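Local coordinates for protein phytochrome Response Regulator RcpA (Tolypothrix sp. PCC 7601, PDB 1K68) that probably relays signals from a cyanobacterial phytochrome as a CheY-like response regulator that is phosphorylated on an aspartate and forms a homodimer, at residues H2-L7 against P28-T33; Q19-N24 against I124-E129. All blocks are in the same frame, centred on the assembly; numbering follows the deposited sequence.

In the fold
Both contacts belong to one receiver domain. Contact 1 pairs two parallel strands, and contact 2 packs the helix that connects them, 12-23, against helix 118-135. Their centres are 11 Å apart. They meet directly: His29 NE2 and Glu129 OE1 lie 2.6 Å apart in a probable hydrogen bond. Leu22 joins the two by its methyl groups, with CD2 4.1 Å from Ile5 CD1 and CD1 4.0 Å from Val31 CG2. The phosphorylation site lies beyond contact 1. The side chain of Leu7 is about 10 Å from the magnesium ion, which is bound at Asp10, Asp62 and Asn64; Asp62 is the aspartyl phosphate.

Contact 1 of 2, residues H2-L7 against P28-T33; sequences HKKIFL and PHEVVT
Lys4 to Leu7 pair in parallel with Glu30 to Thr33, the strand axes 4.7 Å apart at an angle of 22°. Ile5 sits between two partners. Its N donates to Glu30 O at 2.7 Å, and its O accepts from Val32 N at 2.9 Å. Glu30 N to Lys3 O and Leu7 N to Val32 O extend the ladder. Lys4, Phe6, Glu30 and Val32 share one face of the sheet. There the Lys4 and Glu30 side chains run side by side. The bend at chi3 of Lys4 (-75°) sets CE against Glu30 OE1, at 2.9 Å. The chain then runs on extended; NZ ends 4.0 Å from Glu30 OE1, too far for a salt bridge, and bonds to Tyr43 OH and Ser54 O. His2 NE2 gives the same OE1 a weak bond of 3.4 Å, and Glu30 CB lies in the plane of the His2 ring, at its edge. Phe6 CD1 meets Val32 CG1 at 4.0 Å, and the Phe6 ring stacks with Tyr43. Ile5, Leu7, Val31 and Thr33 face helix 12-23. Leu7 CD2 lies beside Thr33 OG1. At the edge of the His29 ring a water bonds to Lys3 N and Pro28 O and lies a modelled 2.5 Å from ND1, shorter than usual. His29 NE2 turns to Glu129. The two strands form a beta-alpha-beta unit with helix 12-23, as in the CheY-like (beta/alpha)5 receiver fold.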
loop_
_atom_site.group_PDB
_atom_site.type_symbol
_atom_site.label_atom_id
_atom_site.label_comp_id
_atom_site.label_asym_id
_atom_site.label_seq_id
_atom_site.Cartn_x
_atom_site.Cartn_y
_atom_site.Cartn_z
ATOM N N HIS A 2 -8.286 -15.038 17.096
ATOM C CA HIS A 2 -7.680 -13.923 16.382
ATOM C C HIS A 2 -7.523 -12.709 17.294
ATOM O O HIS A 2 -8.379 -12.424 18.136
ATOM C CB HIS A 2 -8.522 -13.560 15.152
ATOM C CG HIS A 2 -9.701 -12.688 15.454
ATOM N ND1 HIS A 2 -10.717 -13.069 16.305
ATOM C CD2 HIS A 2 -10.026 -11.448 15.014
ATOM C CE1 HIS A 2 -11.615 -12.101 16.375
ATOM N NE2 HIS A 2 -11.219 -11.108 15.603
ATOM N N LYS A 3 -6.416 -11.999 17.127
ATOM C CA LYS A 3 -6.140 -10.821 17.932
ATOM C C LYS A 3 -6.602 -9.577 17.187
ATOM O O LYS A 3 -6.542 -9.531 15.962
ATOM C CB LYS A 3 -4.642 -10.747 18.216
ATOM C CG LYS A 3 -4.107 -12.004 18.879
ATOM C CD LYS A 3 -2.594 -12.015 18.931
ATOM C CE LYS A 3 -2.089 -13.277 19.609
ATOM N NZ LYS A 3 -0.610 -13.275 19.720
ATOM N N LYS A 4 -7.082 -8.580 17.921
ATOM C CA LYS A 4 -7.533 -7.343 17.298
ATOM C C LYS A 4 -6.527 -6.214 17.503
ATOM O O LYS A 4 -6.024 -6.011 18.603
ATOM C CB LYS A 4 -8.884 -6.888 17.859
ATOM C CG LYS A 4 -9.317 -5.535 17.272
ATOM C CD LYS A 4 -10.532 -4.937 17.954
ATOM C CE LYS A 4 -11.819 -5.636 17.557
ATOM N NZ LYS A 4 -12.994 -4.918 18.127
ATOM N N ILE A 5 -6.254 -5.480 16.430
ATOM C CA ILE A 5 -5.330 -4.363 16.466
ATOM C C ILE A 5 -6.113 -3.090 16.177
ATOM O O ILE A 5 -6.834 -3.004 15.178
ATOM C CB ILE A 5 -4.229 -4.535 15.414
ATOM C CG1 ILE A 5 -3.472 -5.826 15.685
ATOM C CG2 ILE A 5 -3.280 -3.361 15.451
ATOM C CD1 ILE A 5 -2.565 -6.219 14.557
ATOM N N PHE A 6 -5.980 -2.115 17.071
ATOM C CA PHE A 6 -6.671 -0.836 16.937
ATOM C C PHE A 6 -5.656 0.210 16.474
ATOM O O PHE A 6 -4.733 0.569 17.208
ATOM C CB PHE A 6 -7.282 -0.451 18.290
ATOM C CG PHE A 6 -8.260 0.685 18.224
ATOM C CD1 PHE A 6 -9.359 0.632 17.368
ATOM C CD2 PHE A 6 -8.112 1.789 19.053
ATOM C CE1 PHE A 6 -10.294 1.662 17.347
ATOM C CE2 PHE A 6 -9.043 2.827 19.040
ATOM C CZ PHE A 6 -10.139 2.764 18.186
ATOM N N LEU A 7 -5.829 0.670 15.241
ATOM C CA LEU A 7 -4.954 1.660 14.641
ATOM C C LEU A 7 -5.627 3.022 14.648
ATOM O O LEU A 7 -6.678 3.203 14.021
ATOM C CB LEU A 7 -4.622 1.257 13.201
ATOM C CG LEU A 7 -3.894 2.254 12.289
ATOM C CD1 LEU A 7 -2.494 2.569 12.825
ATOM C CD2 LEU A 7 -3.796 1.655 10.893
ATOM N N PRO A 28 -3.580 -14.512 10.687
ATOM C CA PRO A 28 -4.604 -13.489 10.446
ATOM C C PRO A 28 -5.006 -12.708 11.702
ATOM O O PRO A 28 -5.183 -13.286 12.777
ATOM C CB PRO A 28 -5.765 -14.298 9.873
ATOM C CG PRO A 28 -5.067 -15.395 9.139
ATOM C CD PRO A 28 -3.997 -15.809 10.124
ATOM N N HIS A 29 -5.141 -11.392 11.555
ATOM C CA HIS A 29 -5.527 -10.518 12.661
ATOM C C HIS A 29 -6.673 -9.640 12.201
ATOM O O HIS A 29 -6.968 -9.564 11.012
ATOM C CB HIS A 29 -4.373 -9.598 13.068
ATOM C CG HIS A 29 -3.095 -10.311 13.361
ATOM N ND1 HIS A 29 -2.991 -11.300 14.317
ATOM C CD2 HIS A 29 -1.853 -10.168 12.840
ATOM C CE1 HIS A 29 -1.747 -11.732 14.374
ATOM N NE2 HIS A 29 -1.032 -11.058 13.483
ATOM N N GLU A 30 -7.322 -8.973 13.144
ATOM C CA GLU A 30 -8.403 -8.067 12.796
ATOM C C GLU A 30 -7.898 -6.656 13.040
ATOM O O GLU A 30 -7.448 -6.337 14.135
ATOM C CB GLU A 30 -9.640 -8.322 13.653
ATOM C CG GLU A 30 -10.663 -7.212 13.543
ATOM C CD GLU A 30 -11.905 -7.462 14.373
ATOM O OE1 GLU A 30 -11.778 -7.801 15.570
ATOM O OE2 GLU A 30 -13.013 -7.308 13.825
ATOM N N VAL A 31 -7.966 -5.813 12.017
ATOM C CA VAL A 31 -7.500 -4.447 12.153
ATOM C C VAL A 31 -8.639 -3.455 12.054
ATOM O O VAL A 31 -9.307 -3.363 11.023
ATOM C CB VAL A 31 -6.466 -4.100 11.065
ATOM C CG1 VAL A 31 -5.868 -2.725 11.333
ATOM C CG2 VAL A 31 -5.377 -5.163 11.029
ATOM N N VAL A 32 -8.866 -2.716 13.134
ATOM C CA VAL A 32 -9.906 -1.706 13.156
ATOM C C VAL A 32 -9.218 -0.359 13.197
ATOM O O VAL A 32 -8.392 -0.095 14.068
ATOM C CB VAL A 32 -10.821 -1.875 14.369
ATOM C CG1 VAL A 32 -11.775 -0.700 14.468
ATOM C CG2 VAL A 32 -11.606 -3.170 14.228
ATOM N N THR A 33 -9.564 0.494 12.244
ATOM C CA THR A 33 -8.948 1.802 12.122
ATOM C C THR A 33 -9.909 2.964 12.333
ATOM O O THR A 33 -10.960 3.019 11.698
ATOM C CB THR A 33 -8.325 1.957 10.709
ATOM O OG1 THR A 33 -7.473 0.835 10.428
ATOM C CG2 THR A 33 -7.519 3.246 10.605
HETATM O O HOH W 1 -4.581 -12.918 15.416
#

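Contact 2 of 2, residues Q19-N24 against I124-E129; sequences QEALAN and IVKGIE
Ala21 and Leu22 pack on Val125, and Lys126 reaches over to the end of helix 12-23. The helix axes pass 8.7 Å apart at 48°. Ala21 CB touches Val125 CG1 closely, at 3.5 Å. Leu22 lies at about a right angle to Val125, its CD2 3.8 Å from Val125 CG1. The same CD2 rests on Glu129 CB as the two side chains pass one another heading opposite ways. In the (beta/alpha)5 receiver fold these are the first and last helices, side by side on one face of the central sheet. From Lys126, CB and CG carry the chain away from its own helix, and a bend at chi2 (-59°) brings CD to 4.0 Å from Ala21 CB and 3.2 Å from Ala21 O. A second bend, at chi3, carries CE on to 3.7 Å from both Ala21 O and Asn24 O. NZ donates hydrogen bonds to both oxygens, 3.0 Å from Ala21 O, but crowds Asn24, so its place is doubtful. In place of Lys126, an alanine would probably leave a gap beside Ala21 and rob the two carbonyls of this likely donor. Phe122, one turn earlier in helix 118-135, also touches Ala21 and Asn24.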
loop_
_atom_site.group_PDB
_atom_site.type_symbol
_atom_site.label_atom_id
_atom_site.label_comp_id
_atom_site.label_asym_id
_atom_site.label_seq_id
_atom_site.Cartn_x
_atom_site.Cartn_y
_atom_site.Cartn_z
ATOM N N GLN A 19 -1.907 -1.241 7.046
ATOM C CA GLN A 19 -2.861 -2.333 6.852
ATOM C C GLN A 19 -2.296 -3.427 5.946
ATOM O O GLN A 19 -2.600 -4.607 6.129
ATOM C CB GLN A 19 -4.172 -1.811 6.262
ATOM C CG GLN A 19 -4.943 -0.916 7.214
ATOM C CD GLN A 19 -6.301 -0.520 6.675
ATOM O OE1 GLN A 19 -6.451 -0.235 5.486
ATOM N NE2 GLN A 19 -7.295 -0.481 7.552
ATOM N N GLU A 20 -1.474 -3.036 4.980
ATOM C CA GLU A 20 -0.862 -3.991 4.056
ATOM C C GLU A 20 0.190 -4.837 4.756
ATOM O O GLU A 20 0.281 -6.048 4.537
ATOM C CB GLU A 20 -0.205 -3.263 2.884
ATOM C CG GLU A 20 -1.182 -2.555 1.981
ATOM C CD GLU A 20 -2.230 -3.497 1.453
ATOM O OE1 GLU A 20 -1.838 -4.535 0.880
ATOM O OE2 GLU A 20 -3.435 -3.205 1.615
ATOM N N ALA A 21 0.991 -4.191 5.594
ATOM C CA ALA A 21 2.036 -4.891 6.318
ATOM C C ALA A 21 1.431 -5.884 7.306
ATOM O O ALA A 21 1.886 -7.022 7.409
ATOM C CB ALA A 21 2.925 -3.894 7.043
ATOM N N LEU A 22 0.398 -5.458 8.024
ATOM C CA LEU A 22 -0.249 -6.328 8.997
ATOM C C LEU A 22 -1.001 -7.467 8.322
ATOM O O LEU A 22 -1.214 -8.522 8.924
ATOM C CB LEU A 22 -1.220 -5.523 9.867
ATOM C CG LEU A 22 -0.625 -4.455 10.785
ATOM C CD1 LEU A 22 -1.744 -3.662 11.439
ATOM C CD2 LEU A 22 0.257 -5.113 11.831
ATOM N N ALA A 23 -1.407 -7.248 7.073
ATOM C CA ALA A 23 -2.142 -8.257 6.316
ATOM C C ALA A 23 -1.231 -9.406 5.906
ATOM O O ALA A 23 -1.698 -10.522 5.679
ATOM C CB ALA A 23 -2.781 -7.630 5.078
ATOM N N ASN A 24 0.067 -9.134 5.815
ATOM C CA ASN A 24 1.024 -10.163 5.428
ATOM C C ASN A 24 1.614 -10.878 6.632
ATOM O O ASN A 24 2.762 -11.319 6.606
ATOM C CB ASN A 24 2.146 -9.560 4.583
ATOM C CG ASN A 24 1.662 -9.102 3.223
ATOM O OD1 ASN A 24 1.058 -9.872 2.475
ATOM N ND2 ASN A 24 1.927 -7.843 2.894
ATOM N N ILE A 124 9.200 -2.101 9.450
ATOM C CA ILE A 124 9.040 -1.753 10.851
ATOM C C ILE A 124 7.692 -2.277 11.336
ATOM O O ILE A 124 7.591 -2.857 12.416
ATOM C CB ILE A 124 9.112 -0.223 11.051
ATOM C CG1 ILE A 124 10.575 0.216 11.125
ATOM C CG2 ILE A 124 8.353 0.189 12.295
ATOM C CD1 ILE A 124 10.759 1.691 11.327
ATOM N N VAL A 125 6.647 -2.079 10.539
ATOM C CA VAL A 125 5.335 -2.558 10.950
ATOM C C VAL A 125 5.379 -4.071 11.098
ATOM O O VAL A 125 4.759 -4.629 12.002
ATOM C CB VAL A 125 4.246 -2.164 9.937
ATOM C CG1 VAL A 125 2.898 -2.759 10.356
ATOM C CG2 VAL A 125 4.151 -0.645 9.854
ATOM N N LYS A 126 6.124 -4.733 10.214
ATOM C CA LYS A 126 6.255 -6.184 10.276
ATOM C C LYS A 126 6.940 -6.562 11.583
ATOM O O LYS A 126 6.612 -7.572 12.191
ATOM C CB LYS A 126 7.076 -6.720 9.094
ATOM C CG LYS A 126 6.435 -6.500 7.733
ATOM C CD LYS A 126 5.069 -7.168 7.631
ATOM C CE LYS A 126 5.166 -8.692 7.664
ATOM N NZ LYS A 126 3.821 -9.329 7.576
ATOM N N GLY A 127 7.901 -5.749 12.005
ATOM C CA GLY A 127 8.589 -6.037 13.249
ATOM C C GLY A 127 7.640 -5.865 14.423
ATOM O O GLY A 127 7.678 -6.627 15.387
ATOM N N ILE A 128 6.785 -4.855 14.339
ATOM C CA ILE A 128 5.817 -4.607 15.395
ATOM C C ILE A 128 4.894 -5.815 15.526
ATOM O O ILE A 128 4.684 -6.333 16.621
ATOM C CB ILE A 128 4.987 -3.350 15.087
ATOM C CG1 ILE A 128 5.876 -2.110 15.194
ATOM C CG2 ILE A 128 3.804 -3.236 16.053
ATOM C CD1 ILE A 128 5.202 -0.847 14.740
ATOM N N GLU A 129 4.364 -6.273 14.401
ATOM C CA GLU A 129 3.456 -7.412 14.392
ATOM C C GLU A 129 4.128 -8.671 14.953
ATOM O O GLU A 129 3.609 -9.303 15.877
ATOM C CB GLU A 129 2.951 -7.648 12.962
ATOM C CG GLU A 129 1.814 -8.635 12.855
ATOM C CD GLU A 129 2.288 -10.067 12.703
ATOM O OE1 GLU A 129 1.485 -10.983 12.988
ATOM O OE2 GLU A 129 3.452 -10.276 12.288
#